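Local coordinates for metal transporter CNNM3 (Homo sapiens, PDB 6DFD), which probably takes part in magnesium efflux across the membrane, its cyclic nucleotide-binding homology domain mediating dimerization, at residues 59-62 with 63-66; 73-76 with 77-81; 94-97 with 98-101; 130-133 with 134-138; 192-195 with 196-200. The protein carries 6 engineered substitutions. All coordinates share one frame; numbering follows the deposited sequence.

Contact 1 (59-62 with 63-66); sequences REVD and VFSP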
loop_
_atom_site.group_PDB
_atom_site.type_symbol
_atom_site.label_atom_id
_atom_site.label_comp_id
_atom_site.label_asym_id
_atom_site.label_seq_id
_atom_site.Cartn_x
_atom_site.Cartn_y
_atom_site.Cartn_z
ATOM N N ARG A 59 13.019 -13.665 -6.430
ATOM C CA ARG A 59 11.946 -13.973 -7.371
ATOM C C ARG A 59 11.099 -12.751 -7.704
ATOM O O ARG A 59 10.659 -12.597 -8.844
ATOM C CB ARG A 59 11.046 -15.072 -6.809
ATOM C CG ARG A 59 9.793 -15.334 -7.638
ATOM C CD ARG A 59 10.115 -16.182 -8.845
ATOM N NE ARG A 59 9.959 -17.574 -8.465
ATOM C CZ ARG A 59 8.859 -18.293 -8.656
ATOM N NH1 ARG A 59 7.801 -17.784 -9.275
ATOM N NH2 ARG A 59 8.829 -19.540 -8.231
ATOM N N GLU A 60 10.826 -11.895 -6.723
ATOM C CA GLU A 60 9.741 -10.932 -6.833
ATOM C C GLU A 60 10.190 -9.506 -7.135
ATOM O O GLU A 60 9.377 -8.722 -7.639
ATOM C CB GLU A 60 8.919 -10.923 -5.536
ATOM C CG GLU A 60 8.242 -12.261 -5.225
ATOM C CD GLU A 60 7.205 -12.661 -6.263
ATOM O OE1 GLU A 60 7.062 -13.877 -6.537
ATOM O OE2 GLU A 60 6.531 -11.756 -6.801
ATOM N N VAL A 61 11.440 -9.140 -6.839
ATOM C CA VAL A 61 11.889 -7.750 -6.923
ATOM C C VAL A 61 13.011 -7.660 -7.948
ATOM O O VAL A 61 14.068 -8.281 -7.778
ATOM C CB VAL A 61 12.344 -7.216 -5.557
ATOM C CG1 VAL A 61 12.635 -5.730 -5.653
ATOM C CG2 VAL A 61 11.276 -7.488 -4.505
ATOM N N ASP A 62 12.789 -6.853 -8.994
ATOM C CA ASP A 62 13.674 -6.851 -10.158
ATOM C C ASP A 62 15.103 -6.441 -9.806
ATOM O O ASP A 62 16.064 -7.002 -10.346
ATOM C CB ASP A 62 13.111 -5.925 -11.237
ATOM C CG ASP A 62 11.936 -6.538 -11.980
ATOM O OD1 ASP A 62 11.525 -7.665 -11.626
ATOM O OD2 ASP A 62 11.422 -5.894 -12.922
ATOM N N VAL A 63 15.272 -5.444 -8.933
ATOM C CA VAL A 63 16.631 -5.021 -8.597
ATOM C C VAL A 63 17.408 -6.124 -7.885
ATOM O O VAL A 63 18.640 -6.058 -7.813
ATOM C CB VAL A 63 16.623 -3.740 -7.733
ATOM C CG1 VAL A 63 15.976 -2.591 -8.482
ATOM C CG2 VAL A 63 15.907 -3.971 -6.434
ATOM N N PHE A 64 16.727 -7.137 -7.356
ATOM C CA PHE A 64 17.379 -8.268 -6.707
ATOM C C PHE A 64 17.386 -9.526 -7.565
ATOM O O PHE A 64 17.703 -10.606 -7.056
ATOM C CB PHE A 64 16.706 -8.558 -5.369
ATOM C CG PHE A 64 16.953 -7.497 -4.344
ATOM C CD1 PHE A 64 18.237 -7.260 -3.879
ATOM C CD2 PHE A 64 15.918 -6.723 -3.860
ATOM C CE1 PHE A 64 18.484 -6.281 -2.953
ATOM C CE2 PHE A 64 16.162 -5.731 -2.921
ATOM C CZ PHE A 64 17.441 -5.517 -2.468
ATOM N N SER A 65 17.036 -9.413 -8.844
ATOM C CA SER A 65 17.051 -10.568 -9.735
ATOM C C SER A 65 18.430 -11.228 -9.762
ATOM O O SER A 65 19.457 -10.544 -9.694
ATOM C CB SER A 65 16.671 -10.166 -11.157
ATOM O OG SER A 65 17.163 -11.127 -12.072
ATOM N N PRO A 66 18.483 -12.560 -9.888
ATOM C CA PRO A 66 19.787 -13.239 -10.001
ATOM C C PRO A 66 20.606 -12.788 -11.189
ATOM O O PRO A 66 21.806 -13.080 -11.240
ATOM C CB PRO A 66 19.401 -14.722 -10.118
ATOM C CG PRO A 66 18.105 -14.806 -9.376
ATOM C CD PRO A 66 17.386 -13.527 -9.719
#
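The carbonyl oxygen of Val61 receives the backbone N-H of Phe64 in a short bond, with Phe64 N 2.9 Å from Val61 O and an N-H...O angle of 144°. The donor rises well above the carbonyl plane. One residue on, the pattern repeats: Ser65 N lies 3.0 Å from Asp62 O, again high over the carbonyl plane, but the bond is straighter at 165°. Two successive bonds spanning three residues carry the chain round a single 3-10-like turn just after helix 47-60, where Val61 is the first residue to leave helical geometry. The side chains follow the turn. Val61 holds CG1 anti to its backbone nitrogen (chi1 -173°), and that methyl meets two partners: Val63 CG2, 3.8 Å from Val61 CG1, reached across an oblique crossing, and Phe64 CD2, 3.9 Å from Val61 CG1. Val61 and Phe64 run side by side and point the same way, with Val61 CB near the plane of the ring at its edge. Beyond the turn, Phe111 meets the Phe64 ring edge-to-face and Leu74 of helix 71-78 packs on it, while Val140 touches both valines. Ser65 OG turns onward to Leu67 N, a bond that ties the turn to the residues following it. The chemistry is thus divided: main-chain bonds define the path of the turn, and its apolar branches seat the turn against helix 71-78, Phe111 and Val140.

Contact 2 (73-76 with 77-81); sequences VLLH and LLKHP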
loop_
_atom_site.group_PDB
_atom_site.type_symbol
_atom_site.label_atom_id
_atom_site.label_comp_id
_atom_site.label_asym_id
_atom_site.label_seq_id
_atom_site.Cartn_x
_atom_site.Cartn_y
_atom_site.Cartn_z
ATOM N N VAL A 73 25.180 -13.950 -2.854
ATOM C CA VAL A 73 25.585 -12.624 -2.395
ATOM C C VAL A 73 24.431 -11.950 -1.668
ATOM O O VAL A 73 24.614 -11.312 -0.624
ATOM C CB VAL A 73 26.069 -11.782 -3.589
ATOM C CG1 VAL A 73 26.256 -10.319 -3.189
ATOM C CG2 VAL A 73 27.366 -12.348 -4.126
ATOM N N LEU A 74 23.217 -12.102 -2.194
ATOM C CA LEU A 74 22.063 -11.506 -1.532
ATOM C C LEU A 74 21.866 -12.101 -0.148
ATOM O O LEU A 74 21.608 -11.372 0.822
ATOM C CB LEU A 74 20.807 -11.705 -2.377
ATOM C CG LEU A 74 19.527 -11.115 -1.756
ATOM C CD1 LEU A 74 19.694 -9.628 -1.436
ATOM C CD2 LEU A 74 18.363 -11.322 -2.713
ATOM N N LEU A 75 21.965 -13.428 -0.029
ATOM C CA LEU A 75 21.779 -14.025 1.289
ATOM C C LEU A 75 22.832 -13.506 2.254
ATOM O O LEU A 75 22.518 -13.125 3.390
ATOM C CB LEU A 75 21.825 -15.551 1.197
ATOM C CG LEU A 75 21.583 -16.286 2.524
ATOM C CD1 LEU A 75 20.205 -15.982 3.084
ATOM C CD2 LEU A 75 21.760 -17.781 2.335
ATOM N N HIS A 76 24.085 -13.441 1.802
ATOM C CA HIS A 76 25.141 -12.887 2.641
ATOM C C HIS A 76 24.825 -11.455 3.070
ATOM O O HIS A 76 25.084 -11.072 4.216
ATOM C CB HIS A 76 26.468 -12.951 1.888
ATOM C CG HIS A 76 27.642 -12.468 2.677
ATOM N ND1 HIS A 76 28.421 -11.403 2.275
ATOM C CD2 HIS A 76 28.183 -12.913 3.837
ATOM C CE1 HIS A 76 29.386 -11.209 3.155
ATOM N NE2 HIS A 76 29.265 -12.112 4.113
ATOM N N LEU A 77 24.275 -10.644 2.165
ATOM C CA LEU A 77 23.928 -9.268 2.513
ATOM C C LEU A 77 22.841 -9.233 3.577
ATOM O O LEU A 77 22.923 -8.469 4.547
ATOM C CB LEU A 77 23.472 -8.512 1.265
ATOM C CG LEU A 77 22.846 -7.130 1.485
ATOM C CD1 LEU A 77 23.872 -6.172 2.068
ATOM C CD2 LEU A 77 22.290 -6.581 0.178
ATOM N N LEU A 78 21.798 -10.044 3.398
ATOM C CA LEU A 78 20.681 -10.044 4.335
ATOM C C LEU A 78 21.092 -10.501 5.723
ATOM O O LEU A 78 20.366 -10.246 6.689
ATOM C CB LEU A 78 19.572 -10.944 3.799
ATOM C CG LEU A 78 18.889 -10.472 2.520
ATOM C CD1 LEU A 78 17.908 -11.524 2.075
ATOM C CD2 LEU A 78 18.178 -9.153 2.704
ATOM N N LYS A 79 22.227 -11.178 5.845
ATOM C CA LYS A 79 22.721 -11.638 7.130
ATOM C C LYS A 79 23.546 -10.587 7.857
ATOM O O LYS A 79 23.904 -10.801 9.022
ATOM C CB LYS A 79 23.576 -12.898 6.948
ATOM C CG LYS A 79 22.802 -14.163 6.599
ATOM C CD LYS A 79 23.755 -15.345 6.517
ATOM C CE LYS A 79 23.039 -16.649 6.210
ATOM N NZ LYS A 79 24.020 -17.676 5.759
ATOM N N HIS A 80 23.870 -9.471 7.213
ATOM C CA HIS A 80 24.712 -8.483 7.868
ATOM C C HIS A 80 23.941 -7.777 8.983
ATOM O O HIS A 80 22.760 -7.447 8.816
ATOM C CB HIS A 80 25.236 -7.457 6.868
ATOM C CG HIS A 80 26.338 -6.609 7.415
ATOM N ND1 HIS A 80 26.121 -5.627 8.355
ATOM C CD2 HIS A 80 27.670 -6.609 7.173
ATOM C CE1 HIS A 80 27.268 -5.049 8.663
ATOM N NE2 HIS A 80 28.225 -5.627 7.960
ATOM N N PRO A 81 24.581 -7.519 10.133
ATOM C CA PRO A 81 23.848 -6.885 11.242
ATOM C C PRO A 81 23.177 -5.569 10.880
ATOM O O PRO A 81 22.052 -5.325 11.333
ATOM C CB PRO A 81 24.937 -6.690 12.307
ATOM C CG PRO A 81 25.927 -7.756 12.029
ATOM C CD PRO A 81 25.937 -7.936 10.543
#
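Leu74 and Leu78 lie one turn apart on helix 71-78, an i to i+4 pair near the C-terminal end of an alpha-helix, and their side chains cross at a slant. Leu74 reaches forward with CG anti to its backbone nitrogen (chi1 180°), whereas Leu78 has CG beside its own nitrogen (chi1 -66°); the two choices bring Leu74 CD1 to 4.1 Å from Leu78 CG. Along the backbone, Leu78 N bonds to Leu74 O at 2.9 Å, with the donor almost in line with the C=O. The same residues face helix 47-60, where Gln54 touches both leucines, and Ile192 of strand 189-195 packs on Leu78. Replacing Leu78 by an alanine would probably open a gap beside Leu74 CD1 and take away packing against both Gln54 and Ile192. On another side of the helix Leu75 meets the extended aliphatic chain of Lys79, so that a charged residue contributes methylenes to the packing. Farther along, Lys79 N makes a weak bond to Leu75 O and a second, longer bond to His76 O, the latter from high above the carbonyl plane. The closest approach within the Leu75-Lys79 side-chain pair joins Leu75 CG to Lys79 CE at 4.0 Å.

Contact 3 (94-97 with 98-101); sequences RLAT and HHYL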
loop_
_atom_site.group_PDB
_atom_site.type_symbol
_atom_site.label_atom_id
_atom_site.label_comp_id
_atom_site.label_asym_id
_atom_site.label_seq_id
_atom_site.Cartn_x
_atom_site.Cartn_y
_atom_site.Cartn_z
ATOM N N ARG A 94 2.263 7.631 19.094
ATOM C CA ARG A 94 2.125 6.881 17.849
ATOM C C ARG A 94 2.680 7.628 16.645
ATOM O O ARG A 94 2.962 7.001 15.625
ATOM C CB ARG A 94 0.654 6.526 17.626
ATOM C CG ARG A 94 0.088 5.712 18.787
ATOM C CD ARG A 94 -1.374 5.330 18.626
ATOM N NE ARG A 94 -1.754 4.460 19.738
ATOM C CZ ARG A 94 -1.597 3.140 19.740
ATOM N NH1 ARG A 94 -1.091 2.521 18.676
ATOM N NH2 ARG A 94 -1.946 2.434 20.805
ATOM N N LEU A 95 2.863 8.944 16.735
ATOM C CA LEU A 95 3.414 9.705 15.624
ATOM C C LEU A 95 4.883 10.054 15.841
ATOM O O LEU A 95 5.393 10.988 15.214
ATOM C CB LEU A 95 2.585 10.968 15.390
ATOM C CG LEU A 95 1.098 10.749 15.084
ATOM C CD1 LEU A 95 0.416 12.077 14.807
ATOM C CD2 LEU A 95 0.886 9.798 13.913
ATOM N N ALA A 96 5.574 9.318 16.712
ATOM C CA ALA A 96 6.976 9.595 16.990
ATOM C C ALA A 96 7.802 9.508 15.715
ATOM O O ALA A 96 7.516 8.719 14.811
ATOM C CB ALA A 96 7.521 8.612 18.026
ATOM N N THR A 97 8.851 10.326 15.651
ATOM C CA THR A 97 9.630 10.413 14.422
ATOM C C THR A 97 10.216 9.063 14.029
ATOM O O THR A 97 10.264 8.727 12.841
ATOM C CB THR A 97 10.742 11.445 14.580
ATOM O OG1 THR A 97 11.471 11.175 15.781
ATOM C CG2 THR A 97 10.153 12.841 14.645
ATOM N N HIS A 98 10.682 8.278 15.001
ATOM C CA HIS A 98 11.318 7.006 14.653
ATOM C C HIS A 98 10.329 5.970 14.122
ATOM O O HIS A 98 10.756 4.896 13.678
ATOM C CB HIS A 98 12.074 6.458 15.870
ATOM C CG HIS A 98 11.191 5.892 16.940
ATOM N ND1 HIS A 98 10.480 6.682 17.817
ATOM C CD2 HIS A 98 10.923 4.610 17.286
ATOM C CE1 HIS A 98 9.800 5.912 18.649
ATOM N NE2 HIS A 98 10.054 4.650 18.350
ATOM N N HIS A 99 9.026 6.259 14.144
ATOM C CA HIS A 99 8.041 5.373 13.537
ATOM C C HIS A 99 7.967 5.512 12.022
ATOM O O HIS A 99 7.393 4.639 11.356
ATOM C CB HIS A 99 6.654 5.650 14.117
ATOM C CG HIS A 99 6.528 5.297 15.558
ATOM N ND1 HIS A 99 5.425 5.628 16.311
ATOM C CD2 HIS A 99 7.362 4.627 16.385
ATOM C CE1 HIS A 99 5.591 5.191 17.546
ATOM N NE2 HIS A 99 6.759 4.577 17.615
ATOM N N TYR A 100 8.523 6.577 11.457
ATOM C CA TYR A 100 8.402 6.828 10.027
ATOM C C TYR A 100 9.562 6.177 9.287
ATOM O O TYR A 100 10.729 6.470 9.565
ATOM C CB TYR A 100 8.359 8.326 9.731
ATOM C CG TYR A 100 7.056 8.941 10.169
ATOM C CD1 TYR A 100 6.875 9.338 11.477
ATOM C CD2 TYR A 100 5.998 9.089 9.281
ATOM C CE1 TYR A 100 5.679 9.888 11.899
ATOM C CE2 TYR A 100 4.795 9.639 9.694
ATOM C CZ TYR A 100 4.645 10.035 11.003
ATOM O OH TYR A 100 3.458 10.586 11.427
ATOM N N LEU A 101 9.230 5.306 8.341
ATOM C CA LEU A 101 10.219 4.701 7.458
ATOM C C LEU A 101 10.450 5.537 6.207
ATOM O O LEU A 101 11.579 5.607 5.699
ATOM C CB LEU A 101 9.765 3.298 7.061
ATOM C CG LEU A 101 9.428 2.325 8.195
ATOM C CD1 LEU A 101 9.067 0.955 7.619
ATOM C CD2 LEU A 101 10.584 2.215 9.180
#
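Arg94 takes part through its backbone: its carbonyl oxygen accepts from the His99 ring, with His99 ND1 2.9 Å from Arg94 O and an N-H...O angle of 170°. With CG beside the backbone N (chi1 -67°), His99 brings its ring there, the oxygen lying in the imidazole plane and the donor above the carbonyl plane. Leu95 follows, crossing Tyr100 so that Leu95 CD2 comes within 3.7 Å of Tyr100 OH, while its own oxygen sits at the edge of the phenol ring, 3.5 Å from Tyr100 CE1 to Leu95 O. Ala96 puts its methyl over one face of His99, a CH-pi contact with CB 4.0 Å from the ring centroid; Ala96 CB is also 3.5 Å from His98 ND1. Its carbonyl takes the N-H of His99, and Thr97 O takes that of Tyr100 at 168°, closing the short 3-10 turn that leads into strand 100-102. Outside the turn, His99 NE2 bonds to Asp90 N and Phe89 stacks on the ring, while His98 NE2 reaches Arg88 O. His99 ND1 donates its N-H to Arg94 O and NE2 faces a backbone N-H, consistent with a neutral imidazole protonated on ND1, fixed in rotation by its bonds and Ala96.

Contact 4 (130-133 with 134-138); sequences FENG and AFTYY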
loop_
_atom_site.group_PDB
_atom_site.type_symbol
_atom_site.label_atom_id
_atom_site.label_comp_id
_atom_site.label_asym_id
_atom_site.label_seq_id
_atom_site.Cartn_x
_atom_site.Cartn_y
_atom_site.Cartn_z
ATOM N N PHE A 130 -3.642 3.002 3.235
ATOM C CA PHE A 130 -3.990 1.623 3.530
ATOM C C PHE A 130 -2.883 0.990 4.356
ATOM O O PHE A 130 -1.752 1.481 4.413
ATOM C CB PHE A 130 -4.268 0.818 2.256
ATOM C CG PHE A 130 -3.246 1.002 1.177
ATOM C CD1 PHE A 130 -2.080 0.258 1.177
ATOM C CD2 PHE A 130 -3.460 1.909 0.156
ATOM C CE1 PHE A 130 -1.136 0.425 0.177
ATOM C CE2 PHE A 130 -2.527 2.081 -0.845
ATOM C CZ PHE A 130 -1.362 1.339 -0.837
ATOM N N GLU A 131 -3.237 -0.103 5.014
ATOM C CA GLU A 131 -2.341 -0.794 5.929
ATOM C C GLU A 131 -1.696 -1.979 5.226
ATOM O O GLU A 131 -2.355 -2.713 4.490
ATOM C CB GLU A 131 -3.099 -1.266 7.172
ATOM C CG GLU A 131 -2.240 -2.020 8.176
ATOM C CD GLU A 131 -2.963 -2.257 9.497
ATOM O OE1 GLU A 131 -3.966 -1.558 9.763
ATOM O OE2 GLU A 131 -2.534 -3.155 10.256
ATOM N N ASN A 132 -0.404 -2.159 5.469
ATOM C CA ASN A 132 0.376 -3.248 4.904
ATOM C C ASN A 132 1.060 -4.000 6.029
ATOM O O ASN A 132 1.340 -3.432 7.092
ATOM C CB ASN A 132 1.437 -2.734 3.931
ATOM C CG ASN A 132 0.889 -2.485 2.541
ATOM O OD1 ASN A 132 -0.227 -2.888 2.210
ATOM N ND2 ASN A 132 1.678 -1.813 1.717
ATOM N N GLY A 133 1.345 -5.276 5.784
ATOM C CA GLY A 133 1.961 -6.141 6.763
ATOM C C GLY A 133 3.234 -6.790 6.242
ATOM O O GLY A 133 3.973 -6.229 5.408
ATOM N N ALA A 134 3.468 -8.000 6.738
ATOM C CA ALA A 134 4.751 -8.655 6.546
ATOM C C ALA A 134 4.993 -8.921 5.066
ATOM O O ALA A 134 4.079 -9.298 4.330
ATOM C CB ALA A 134 4.793 -9.969 7.326
ATOM N N PHE A 135 6.233 -8.695 4.651
ATOM C CA PHE A 135 6.773 -8.974 3.326
ATOM C C PHE A 135 6.269 -7.989 2.281
ATOM O O PHE A 135 6.477 -8.198 1.074
ATOM C CB PHE A 135 6.544 -10.441 2.929
ATOM C CG PHE A 135 7.636 -11.348 3.450
ATOM C CD1 PHE A 135 7.673 -11.718 4.783
ATOM C CD2 PHE A 135 8.686 -11.739 2.634
ATOM C CE1 PHE A 135 8.708 -12.503 5.284
ATOM C CE2 PHE A 135 9.720 -12.523 3.131
ATOM C CZ PHE A 135 9.729 -12.908 4.448
ATOM N N THR A 136 5.675 -6.874 2.709
ATOM C CA THR A 136 5.584 -5.719 1.837
ATOM C C THR A 136 6.924 -4.993 1.854
ATOM O O THR A 136 7.708 -5.125 2.796
ATOM C CB THR A 136 4.443 -4.793 2.261
ATOM O OG1 THR A 136 4.655 -4.331 3.598
ATOM C CG2 THR A 136 3.109 -5.537 2.173
ATOM N N TYR A 137 7.224 -4.274 0.772
ATOM C CA TYR A 137 8.527 -3.633 0.655
ATOM C C TYR A 137 8.398 -2.292 -0.049
ATOM O O TYR A 137 7.410 -2.014 -0.730
ATOM C CB TYR A 137 9.522 -4.528 -0.084
ATOM C CG TYR A 137 9.045 -4.929 -1.452
ATOM C CD1 TYR A 137 9.254 -4.108 -2.546
ATOM C CD2 TYR A 137 8.370 -6.126 -1.645
ATOM C CE1 TYR A 137 8.818 -4.481 -3.813
ATOM C CE2 TYR A 137 7.931 -6.503 -2.902
ATOM C CZ TYR A 137 8.157 -5.676 -3.976
ATOM O OH TYR A 137 7.721 -6.043 -5.226
ATOM N N TYR A 138 9.430 -1.465 0.129
ATOM C CA TYR A 138 9.395 -0.046 -0.198
ATOM C C TYR A 138 10.790 0.389 -0.603
ATOM O O TYR A 138 11.785 -0.238 -0.236
ATOM C CB TYR A 138 8.925 0.808 0.998
ATOM C CG TYR A 138 7.689 0.229 1.625
ATOM C CD1 TYR A 138 6.428 0.600 1.182
ATOM C CD2 TYR A 138 7.782 -0.756 2.595
ATOM C CE1 TYR A 138 5.287 0.024 1.713
ATOM C CE2 TYR A 138 6.651 -1.342 3.127
ATOM C CZ TYR A 138 5.405 -0.945 2.679
ATOM O OH TYR A 138 4.262 -1.528 3.195
#
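Gly133 O meets Thr136 twice, once through the hydroxyl and once through the backbone. Thr136 OG1 donates from within the carbonyl plane at 2.7 Å from Gly133 O, and Thr136 N, 3.3 Å from Gly133 O, is tilted 25° from that plane. The hydroxyl reaches the oxygen because Thr136 holds OG1 between its backbone nitrogen and carbonyl carbon (chi1 60°), the methyl CG2 being opposite the carbonyl carbon. Thr136 OG1 is itself an acceptor, taking the hydroxyl proton of Tyr138 with Tyr138 OH at 2.9 Å from Thr136 OG1. A relay of hydrogen bonds therefore runs from the phenol through the threonine to the glycine carbonyl, fixing the rotation of the hydroxyls along the way. Asn132 packs against this relay from the preceding strand: its CB is 3.2 Å from Tyr138 OH and 3.6 Å from Thr136 OG1, its side chain passing obliquely across both. Farther out, Ile114 pairs its backbone with Phe135 and Thr136, while Val119 and Val121 touch the tyrosine. The second subunit comes close here, since Phe130 meets Phe130 of the other chain and Leu128 of that chain packs on Tyr138. Gly133 to Thr136 form a type II beta turn, with Phe135 at positive phi, linking strand 128-132 of one sheet to strand 137-138 of the other in this beta-barrel domain.

Contact 5 (192-195 with 196-200); sequences IKVT and RLQYL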
loop_
_atom_site.group_PDB
_atom_site.type_symbol
_atom_site.label_atom_id
_atom_site.label_comp_id
_atom_site.label_asym_id
_atom_site.label_seq_id
_atom_site.Cartn_x
_atom_site.Cartn_y
_atom_site.Cartn_z
ATOM N N ILE A 192 14.167 -5.644 7.105
ATOM C CA ILE A 192 15.359 -5.674 6.261
ATOM C C ILE A 192 15.528 -4.278 5.678
ATOM O O ILE A 192 14.600 -3.748 5.058
ATOM C CB ILE A 192 15.216 -6.725 5.144
ATOM C CG1 ILE A 192 15.176 -8.132 5.745
ATOM C CG2 ILE A 192 16.332 -6.594 4.102
ATOM C CD1 ILE A 192 16.444 -8.525 6.531
ATOM N N LYS A 193 16.694 -3.670 5.887
ATOM C CA LYS A 193 17.001 -2.341 5.369
ATOM C C LYS A 193 18.276 -2.405 4.544
ATOM O O LYS A 193 19.349 -2.716 5.076
ATOM C CB LYS A 193 17.181 -1.331 6.497
ATOM C CG LYS A 193 17.395 0.095 6.020
ATOM C CD LYS A 193 17.852 0.998 7.166
ATOM C CE LYS A 193 17.542 2.464 6.896
ATOM N NZ LYS A 193 17.907 3.349 8.049
ATOM N N VAL A 194 18.169 -2.069 3.262
ATOM C CA VAL A 194 19.309 -2.096 2.349
ATOM C C VAL A 194 19.500 -0.696 1.795
ATOM O O VAL A 194 18.606 -0.162 1.126
ATOM C CB VAL A 194 19.114 -3.112 1.218
ATOM C CG1 VAL A 194 20.299 -3.058 0.246
ATOM C CG2 VAL A 194 18.963 -4.491 1.805
ATOM N N THR A 195 20.655 -0.101 2.078
ATOM C CA THR A 195 20.955 1.211 1.546
ATOM C C THR A 195 21.481 1.097 0.122
ATOM O O THR A 195 21.910 0.032 -0.336
ATOM C CB THR A 195 21.986 1.948 2.407
ATOM O OG1 THR A 195 23.263 1.311 2.284
ATOM C CG2 THR A 195 21.567 1.964 3.879
ATOM N N ARG A 196 21.448 2.224 -0.578
ATOM C CA ARG A 196 21.969 2.258 -1.935
ATOM C C ARG A 196 23.434 1.843 -1.965
ATOM O O ARG A 196 23.855 1.094 -2.852
ATOM C CB ARG A 196 21.786 3.655 -2.520
ATOM C CG ARG A 196 22.294 3.805 -3.945
ATOM C CD ARG A 196 21.807 5.102 -4.577
ATOM N NE ARG A 196 21.904 6.236 -3.659
ATOM C CZ ARG A 196 21.601 7.492 -3.977
ATOM N NH1 ARG A 196 21.183 7.794 -5.199
ATOM N NH2 ARG A 196 21.722 8.451 -3.068
ATOM N N LEU A 197 24.230 2.314 -1.000
ATOM C CA LEU A 197 25.643 1.952 -0.985
ATOM C C LEU A 197 25.821 0.465 -0.715
ATOM O O LEU A 197 26.679 -0.180 -1.318
ATOM C CB LEU A 197 26.397 2.778 0.057
ATOM C CG LEU A 197 26.701 4.234 -0.303
ATOM C CD1 LEU A 197 27.422 4.926 0.848
ATOM C CD2 LEU A 197 27.533 4.330 -1.577
ATOM N N GLN A 198 25.019 -0.101 0.185
ATOM C CA GLN A 198 25.114 -1.536 0.434
ATOM C C GLN A 198 24.705 -2.328 -0.799
ATOM O O GLN A 198 25.328 -3.342 -1.138
ATOM C CB GLN A 198 24.240 -1.924 1.618
ATOM C CG GLN A 198 24.705 -1.382 2.951
ATOM C CD GLN A 198 23.664 -1.599 4.038
ATOM O OE1 GLN A 198 22.464 -1.529 3.785
ATOM N NE2 GLN A 198 24.123 -1.881 5.249
ATOM N N TYR A 199 23.656 -1.878 -1.483
ATOM C CA TYR A 199 23.216 -2.551 -2.701
ATOM C C TYR A 199 24.306 -2.520 -3.765
ATOM O O TYR A 199 24.692 -3.562 -4.305
ATOM C CB TYR A 199 21.932 -1.893 -3.211
ATOM C CG TYR A 199 21.455 -2.432 -4.536
ATOM C CD1 TYR A 199 20.817 -3.667 -4.615
ATOM C CD2 TYR A 199 21.638 -1.715 -5.703
ATOM C CE1 TYR A 199 20.379 -4.165 -5.821
ATOM C CE2 TYR A 199 21.203 -2.207 -6.915
ATOM C CZ TYR A 199 20.569 -3.432 -6.968
ATOM O OH TYR A 199 20.145 -3.932 -8.185
ATOM N N LEU A 200 24.823 -1.330 -4.073
ATOM C CA LEU A 200 25.843 -1.208 -5.113
ATOM C C LEU A 200 27.108 -1.976 -4.745
ATOM O O LEU A 200 27.751 -2.587 -5.613
ATOM C CB LEU A 200 26.160 0.268 -5.357
ATOM C CG LEU A 200 24.968 1.131 -5.786
ATOM C CD1 LEU A 200 25.369 2.596 -5.874
ATOM C CD2 LEU A 200 24.378 0.661 -7.109
#
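A capping box opens helix 196-207, where Thr195, last residue of strand 189-195, serves as N-cap and trades bonds with Gln198. In one direction Gln198 N gives its hydrogen to Thr195 OG1, 3.1 Å away; in the other Thr195 N points at the side-chain oxygen, 2.9 Å from Thr195 N to Gln198 OE1, and this bond is almost perfectly straight at 176°. The glutamine arrives with CG opposite its carbonyl carbon (chi1 -67°) and the rest of its chain extended, which folds it back beside the threonine. Exchanging Gln198 for a leucine would probably deprive Thr195 N of its acceptor and break half of the box. The short strand and helix segments meet at 79° between their axes, and the box sits at this corner. Inside the corner Val194 CG1 lies against Tyr199 CB, while Tyr199 OH goes on to Val63 O, tying the new helix to the turn after helix 47-60. Leu77 of helix 71-78 also packs on Val194. The first full helical bond is short and well directed, Tyr199 N standing 2.8 Å from Thr195 O.

In the fold
Contacts 1, 2 and 5 gather where the helices meet the barrel. Contact 1 touches contact 2 through Phe64 CD1 and Leu74 CD1, 3.7 Å apart, and meets contact 5 through a probable hydrogen bond of 2.6 Å between Val63 O and Tyr199 OH. Contacts 2 and 5, with centres about 10 Å apart, interlock where Leu78 CD2 lies 3.5 Å from Ile192 CG2. Contact 4 touches contact 1 by way of Val61 CG2 and Tyr137 CZ, 3.6 Å apart, but neither contact 2 nor contact 5, and also reaches the second subunit. Contact 3 stands apart, its centre about 29 Å from that of contact 1, yet it shares a sheet with contact 4.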